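PDB 6AR7: uncharacterized protein from Burkholderia thailandensis, which is of unknown function but belongs by sequence to the lysozyme inhibitor LprI-like family and is probably exported. Local coordinates for residues E102-G106 with T107-M111; A112-D115 with M116-Q119; V214-L217 with K218-E222. All coordinates share one frame; numbering follows the deposited sequence.

Contact 1: E102-G106 with T107-M111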
loop_
_atom_site.group_PDB
_atom_site.type_symbol
_atom_site.label_atom_id
_atom_site.label_comp_id
_atom_site.label_asym_id
_atom_site.label_seq_id
_atom_site.Cartn_x
_atom_site.Cartn_y
_atom_site.Cartn_z
ATOM N N GLU A 102 -16.185 0.931 10.733
ATOM C CA GLU A 102 -17.490 1.391 11.192
ATOM C C GLU A 102 -18.120 0.427 12.190
ATOM O O GLU A 102 -19.136 0.768 12.800
ATOM C CB GLU A 102 -18.427 1.610 10.004
ATOM C CG GLU A 102 -18.901 0.324 9.329
ATOM C CD GLU A 102 -19.946 0.588 8.250
ATOM O OE1 GLU A 102 -20.340 1.767 8.082
ATOM O OE2 GLU A 102 -20.367 -0.380 7.571
ATOM N N THR A 103 -17.550 -0.758 12.386
ATOM C CA THR A 103 -18.037 -1.661 13.423
ATOM C C THR A 103 -17.312 -1.470 14.748
ATOM O O THR A 103 -17.556 -2.248 15.678
ATOM C CB THR A 103 -17.904 -3.130 12.980
ATOM O OG1 THR A 103 -16.532 -3.542 13.066
ATOM C CG2 THR A 103 -18.382 -3.314 11.549
ATOM N N THR A 104 -16.420 -0.476 14.837
ATOM C CA THR A 104 -15.587 -0.181 15.997
ATOM C C THR A 104 -16.028 1.111 16.664
ATOM O O THR A 104 -16.777 1.908 16.093
ATOM C CB THR A 104 -14.112 -0.015 15.599
ATOM O OG1 THR A 104 -13.930 1.231 14.897
ATOM C CG2 THR A 104 -13.673 -1.142 14.708
ATOM N N GLN A 105 -15.512 1.326 17.880
ATOM C CA GLN A 105 -15.685 2.579 18.610
ATOM C C GLN A 105 -14.427 2.932 19.382
ATOM O O GLN A 105 -13.785 2.059 19.969
ATOM C CB GLN A 105 -16.835 2.532 19.618
ATOM C CG GLN A 105 -18.200 2.338 19.030
ATOM C CD GLN A 105 -19.256 2.341 20.113
ATOM O OE1 GLN A 105 -19.403 3.332 20.833
ATOM N NE2 GLN A 105 -19.990 1.239 20.243
ATOM N N GLY A 106 -14.122 4.211 19.439
ATOM C CA GLY A 106 -13.049 4.672 20.287
ATOM C C GLY A 106 -11.898 5.243 19.485
ATOM O O GLY A 106 -11.670 4.886 18.320
ATOM N N THR A 107 -11.146 6.135 20.125
ATOM C CA THR A 107 -10.102 6.827 19.394
ATOM C C THR A 107 -8.906 5.928 19.092
ATOM O O THR A 107 -8.141 6.256 18.182
ATOM C CB THR A 107 -9.660 8.085 20.143
ATOM O OG1 THR A 107 -9.188 7.730 21.438
ATOM C CG2 THR A 107 -10.815 9.062 20.277
HETATM N N MSE A 108 -8.724 4.805 19.801
HETATM C CA MSE A 108 -7.636 3.887 19.414
HETATM C C MSE A 108 -7.889 3.389 17.998
HETATM O O MSE A 108 -6.987 3.347 17.171
HETATM C CB MSE A 108 -7.499 2.698 20.371
HETATM C CG MSE A 108 -6.219 1.826 20.143
HETATM SE SE MSE A 108 -6.467 -0.009 20.832
HETATM C CE MSE A 108 -7.460 -0.733 19.307
ATOM N N TYR A 109 -9.137 3.018 17.718
ATOM C CA TYR A 109 -9.463 2.557 16.377
ATOM C C TYR A 109 -9.460 3.704 15.370
ATOM O O TYR A 109 -9.079 3.507 14.214
ATOM C CB TYR A 109 -10.809 1.834 16.386
ATOM C CG TYR A 109 -10.763 0.486 17.050
ATOM C CD1 TYR A 109 -9.927 -0.508 16.576
ATOM C CD2 TYR A 109 -11.575 0.194 18.134
ATOM C CE1 TYR A 109 -9.889 -1.763 17.180
ATOM C CE2 TYR A 109 -11.547 -1.064 18.746
ATOM C CZ TYR A 109 -10.697 -2.036 18.266
ATOM O OH TYR A 109 -10.656 -3.291 18.857
ATOM N N ALA A 110 -9.898 4.906 15.769
ATOM C CA ALA A 110 -9.833 6.017 14.822
ATOM C C ALA A 110 -8.395 6.302 14.400
ATOM O O ALA A 110 -8.146 6.679 13.246
ATOM C CB ALA A 110 -10.474 7.279 15.416
HETATM N N MSE A 111 -7.441 6.109 15.302
HETATM C CA MSE A 111 -6.037 6.386 15.007
HETATM C C MSE A 111 -5.487 5.289 14.100
HETATM O O MSE A 111 -4.754 5.576 13.152
HETATM C CB MSE A 111 -5.198 6.483 16.290
HETATM C CG MSE A 111 -5.605 7.608 17.256
HETATM SE SE MSE A 111 -4.265 9.013 17.518
HETATM C CE MSE A 111 -4.924 9.844 19.145
#

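Contact 2: A112-D115 with M116-Q119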
loop_
_atom_site.group_PDB
_atom_site.type_symbol
_atom_site.label_atom_id
_atom_site.label_comp_id
_atom_site.label_asym_id
_atom_site.label_seq_id
_atom_site.Cartn_x
_atom_site.Cartn_y
_atom_site.Cartn_z
ATOM N N ALA A 112 -5.846 4.034 14.404
ATOM C CA ALA A 112 -5.398 2.926 13.573
ATOM C C ALA A 112 -5.914 3.100 12.155
ATOM O O ALA A 112 -5.198 2.848 11.188
ATOM C CB ALA A 112 -5.866 1.588 14.168
ATOM N N SER A 113 -7.171 3.527 12.020
ATOM C CA SER A 113 -7.755 3.731 10.708
ATOM C C SER A 113 -7.000 4.814 9.939
ATOM O O SER A 113 -6.730 4.665 8.741
ATOM C CB SER A 113 -9.228 4.102 10.874
ATOM O OG SER A 113 -9.852 4.345 9.638
ATOM N N ALA A 114 -6.670 5.922 10.614
ATOM C CA ALA A 114 -5.913 6.987 9.964
ATOM C C ALA A 114 -4.542 6.494 9.506
ATOM O O ALA A 114 -4.118 6.776 8.383
ATOM C CB ALA A 114 -5.780 8.184 10.906
ATOM N N ASP A 115 -3.841 5.735 10.350
ATOM C CA ASP A 115 -2.553 5.184 9.932
ATOM C C ASP A 115 -2.712 4.191 8.779
ATOM O O ASP A 115 -1.857 4.136 7.882
ATOM C CB ASP A 115 -1.855 4.531 11.115
ATOM C CG ASP A 115 -0.388 4.261 10.846
ATOM O OD1 ASP A 115 0.325 5.191 10.431
ATOM O OD2 ASP A 115 0.044 3.104 11.030
HETATM N N MSE A 116 -3.809 3.439 8.759
HETATM C CA MSE A 116 -4.158 2.563 7.631
HETATM C C MSE A 116 -4.205 3.303 6.304
HETATM O O MSE A 116 -3.848 2.770 5.267
HETATM C CB MSE A 116 -5.532 1.917 7.840
HETATM C CG MSE A 116 -5.614 0.770 8.815
HETATM SE SE MSE A 116 -6.326 -0.769 7.857
HETATM C CE MSE A 116 -4.715 -1.039 6.821
ATOM N N ARG A 117 -4.724 4.533 6.345
ATOM C CA ARG A 117 -4.853 5.347 5.139
ATOM C C ARG A 117 -3.530 5.978 4.736
ATOM O O ARG A 117 -3.276 6.170 3.544
ATOM C CB ARG A 117 -5.885 6.464 5.335
ATOM C CG ARG A 117 -7.262 6.031 5.814
ATOM C CD ARG A 117 -8.284 7.185 5.703
ATOM N NE ARG A 117 -7.944 8.385 6.484
ATOM C CZ ARG A 117 -8.348 8.609 7.736
ATOM N NH1 ARG A 117 -9.103 7.711 8.364
ATOM N NH2 ARG A 117 -8.004 9.729 8.371
ATOM N N LEU A 118 -2.686 6.299 5.716
ATOM C CA LEU A 118 -1.420 6.986 5.467
ATOM C C LEU A 118 -0.356 6.059 4.872
ATOM O O LEU A 118 0.236 6.371 3.834
ATOM C CB LEU A 118 -0.914 7.593 6.779
ATOM C CG LEU A 118 0.545 8.045 6.905
ATOM C CD1 LEU A 118 0.838 9.161 5.864
ATOM C CD2 LEU A 118 0.842 8.542 8.346
ATOM N N GLN A 119 -0.087 4.929 5.525
ATOM C CA GLN A 119 1.088 4.130 5.178
ATOM C C GLN A 119 1.116 3.620 3.733
ATOM O O GLN A 119 2.220 3.552 3.162
ATOM C CB GLN A 119 1.229 2.953 6.152
ATOM C CG GLN A 119 1.422 3.358 7.622
ATOM C CD GLN A 119 2.545 4.380 7.816
ATOM O OE1 GLN A 119 3.552 4.358 7.106
ATOM N NE2 GLN A 119 2.384 5.261 8.804
#

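Contact 3: V214-L217 with K218-E222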
loop_
_atom_site.group_PDB
_atom_site.type_symbol
_atom_site.label_atom_id
_atom_site.label_comp_id
_atom_site.label_asym_id
_atom_site.label_seq_id
_atom_site.Cartn_x
_atom_site.Cartn_y
_atom_site.Cartn_z
ATOM N N VAL A 214 -0.409 -9.094 4.050
ATOM C CA VAL A 214 -0.653 -9.973 5.202
ATOM C C VAL A 214 -0.941 -9.144 6.456
ATOM O O VAL A 214 -1.898 -9.409 7.202
ATOM C CB VAL A 214 0.541 -10.920 5.439
ATOM C CG1 VAL A 214 0.374 -11.633 6.764
ATOM C CG2 VAL A 214 0.696 -11.974 4.316
ATOM N N ALA A 215 -0.098 -8.139 6.713
ATOM C CA ALA A 215 -0.230 -7.328 7.921
ATOM C C ALA A 215 -1.545 -6.550 7.941
ATOM O O ALA A 215 -2.197 -6.443 8.985
ATOM C CB ALA A 215 0.967 -6.384 8.041
ATOM N N THR A 216 -1.957 -6.009 6.795
ATOM C CA THR A 216 -3.242 -5.325 6.729
ATOM C C THR A 216 -4.392 -6.277 7.059
ATOM O O THR A 216 -5.236 -5.974 7.909
ATOM C CB THR A 216 -3.444 -4.710 5.339
ATOM O OG1 THR A 216 -2.419 -3.734 5.063
ATOM C CG2 THR A 216 -4.808 -4.047 5.256
ATOM N N LEU A 217 -4.432 -7.441 6.404
ATOM C CA LEU A 217 -5.525 -8.383 6.625
ATOM C C LEU A 217 -5.523 -8.895 8.059
ATOM O O LEU A 217 -6.586 -9.122 8.648
ATOM C CB LEU A 217 -5.417 -9.556 5.644
ATOM C CG LEU A 217 -5.546 -9.236 4.151
ATOM C CD1 LEU A 217 -5.418 -10.501 3.347
ATOM C CD2 LEU A 217 -6.846 -8.503 3.818
ATOM N N LYS A 218 -4.335 -9.084 8.640
ATOM C CA LYS A 218 -4.262 -9.550 10.024
ATOM C C LYS A 218 -4.855 -8.517 10.973
ATOM O O LYS A 218 -5.617 -8.852 11.890
ATOM C CB LYS A 218 -2.813 -9.866 10.388
ATOM C CG LYS A 218 -2.588 -10.270 11.828
ATOM C CD LYS A 218 -1.108 -10.528 12.096
ATOM C CE LYS A 218 -0.890 -11.085 13.499
ATOM N NZ LYS A 218 0.109 -10.287 14.269
ATOM N N ARG A 219 -4.492 -7.254 10.777
ATOM C CA ARG A 219 -5.044 -6.203 11.614
ATOM C C ARG A 219 -6.548 -6.120 11.451
ATOM O O ARG A 219 -7.275 -5.984 12.439
ATOM C CB ARG A 219 -4.392 -4.856 11.288
ATOM C CG ARG A 219 -4.993 -3.721 12.070
ATOM C CD ARG A 219 -4.163 -2.420 11.917
ATOM N NE ARG A 219 -2.754 -2.661 12.232
ATOM C CZ ARG A 219 -2.260 -2.752 13.463
ATOM N NH1 ARG A 219 -3.056 -2.608 14.516
ATOM N NH2 ARG A 219 -0.965 -2.992 13.643
ATOM N N PHE A 220 -7.035 -6.209 10.208
ATOM C CA PHE A 220 -8.475 -6.220 9.987
ATOM C C PHE A 220 -9.126 -7.345 10.769
ATOM O O PHE A 220 -10.177 -7.160 11.394
ATOM C CB PHE A 220 -8.784 -6.397 8.505
ATOM C CG PHE A 220 -8.641 -5.163 7.699
ATOM C CD1 PHE A 220 -8.742 -3.922 8.285
ATOM C CD2 PHE A 220 -8.402 -5.246 6.339
ATOM C CE1 PHE A 220 -8.634 -2.797 7.527
ATOM C CE2 PHE A 220 -8.280 -4.111 5.571
ATOM C CZ PHE A 220 -8.390 -2.885 6.167
ATOM N N SER A 221 -8.535 -8.541 10.699
ATOM C CA SER A 221 -9.145 -9.700 11.338
ATOM C C SER A 221 -9.218 -9.522 12.845
ATOM O O SER A 221 -10.130 -10.056 13.485
ATOM C CB SER A 221 -8.368 -10.973 10.998
ATOM O OG SER A 221 -7.140 -10.999 11.702
ATOM N N GLU A 222 -8.294 -8.752 13.419
ATOM C CA GLU A 222 -8.297 -8.469 14.849
ATOM C C GLU A 222 -9.158 -7.270 15.203
ATOM O O GLU A 222 -9.377 -6.999 16.390
ATOM C CB GLU A 222 -6.871 -8.210 15.338
ATOM C CG GLU A 222 -5.930 -9.387 15.174
ATOM C CD GLU A 222 -4.469 -8.964 15.272
ATOM O OE1 GLU A 222 -4.184 -7.757 15.087
ATOM O OE2 GLU A 222 -3.603 -9.829 15.516
#

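Contact 1: E102-G106 with T107-M111
Thr104 and Tyr109 make the main side-chain contact where the loop 102-106 runs into the first turn of helix 107-136. The apolar part is a CH-pi contact: the Thr104 methyl CG2 sits over one face of the Tyr109 ring, 4.2 Å from its centroid and 14° off the ring normal. Tyr109 CG stands anti to its own carbonyl carbon (chi1 -72°), which swings the ring back toward the loop. On the opposite face lies the end of the selenomethionine Met108, its CE at the tip; methyl groups thus lie over both faces, each offset toward the rim. Among polar atoms, the carbonyl oxygen Gln105 O meets the ring edge in plane, 3.4 Å from Tyr109 CD2. Thr104 OG1 touches Tyr109 CB at 3.5 Å but gives its hydrogen bond to Tyr101 O, at the end of the preceding helix. The backbone supplies the helix start: Gly106 is the N-cap residue, and its carbonyl accepts the first i to i+4 bond, Ala110 N to Gly106 O, 3.1 Å. Gly106 has a positive phi of 114°, a backbone shape that suits a residue without a side chain. This surface corner links helix 73-101 to helix 107-136; Thr104 and Tyr109 both rest on Thr223 of helix 203-223, while Thr107 and Ala110 lean on Thr42 and Ile46 of helix 42-70.

Contact 2: A112-D115 with M116-Q119
Asp115 and Gln119 join one turn apart on helix 107-136, with Gln119 NE2 donating to Asp115 OD1 over 2.6 Å in a nearly straight bond (172° at the hydrogen). Asp115 CG stands anti to the backbone N (chi1 -165°), which leans the carboxylate toward the next turn, while Gln119 bends back at chi2 to bring its amide onto it. The oxygen lies almost in the amide plane, whereas NE2 comes to the syn side of OD1, somewhat out of the carboxylate plane; the two flat groups are turned 56° apart. Arg117, in the conformer described here, one of two, folds the other way, toward the N-terminal end of the helix. One guanidinium face then lies over Ala114 CA, with Arg117 NH1 3.6 Å from Ala114 CA and Arg117 NH2 3.7 Å from Ala114 CB. Ser113 OG lies at the guanidinium edge, 3.7 Å from Arg117 NH1. Underneath run the i to i+4 bonds, among them Met116 N to Ala112 O at 2.9 Å. In the same conformer Arg117 NH2 forms a salt bridge with Asp50 of helix 42-70. The chemistry therefore divides the polar groups: a neutral amide probably steadies the Asp115 carboxylate within the helix, while the arginine charge, backed by Ala114, can tie this helix to its neighbour in at least one of its two conformers.

Contact 3: V214-L217 with K218-E222
Thr216 and Phe220 lie side by side on helix 203-223, one turn apart and pointing the same way. The apolar contact is made by the methyl Thr216 CG2, which approaches the ring obliquely, 3.5 Å from Phe220 CE2. Thr216 places that methyl anti to its backbone N, and Phe220 keeps CG beside its own N (chi1 -79°), a pairing that lays the ring back along the preceding turn. Leu217 adds a looser touch, its CD2 4.4 Å from Phe220 CD2. Backbone hydrogen bonds form a regular alpha-helical ladder of four: Lys218 N to Val214 O, Arg219 N to Ala215 O, Phe220 N to Thr216 O and Ser221 N to Leu217 O. Of these, Phe220 N donates to Thr216 O over 2.9 Å, linking the two residues whose side chains touch. Farther along the segment, Ser221 OG turns back on the backbone and donates to Lys218 O over 2.6 Å; it also has a weak hydrogen bond with Lys170 NZ of helix 155-174. Lys218 O also accepts from Glu222 N at 3.1 Å, both donors arriving from the same face of its plane, and two bonds thus grip one oxygen. In the charged group, Lys218 NZ and Glu222 OE2 are 3.9 Å apart, a long salt bridge. The buried flank of this all-alpha segment fits between helices: Phe220 packs on Leu96 and Val100 of helix 73-101, on Met116 of helix 107-136 and on Leu171 of helix 155-174, while Val214 and Leu217 both meet Met164 of helix 155-174.

In the fold
Following the chain from the N terminus, contact 1 turns the corner after helix 73-101 and starts helix 107-136; contact 2 comes immediately afterwards on the same helix, and contact 3 lies much later, on helix 203-223. All three are local and follow in series, with none nested or crossed. Only contact 1 spans a connection between helices; the other two lie within single helices. Contacts 2 and 3 nevertheless meet in space: in one of the two conformers of Met116, Met116 CE lies 3.4 Å from Thr216 CG2, joining helix 107-136 to helix 203-223. Contact 1 stays about 5 Å from contact 3 at the nearest atoms, toward the same end of the helical bundle.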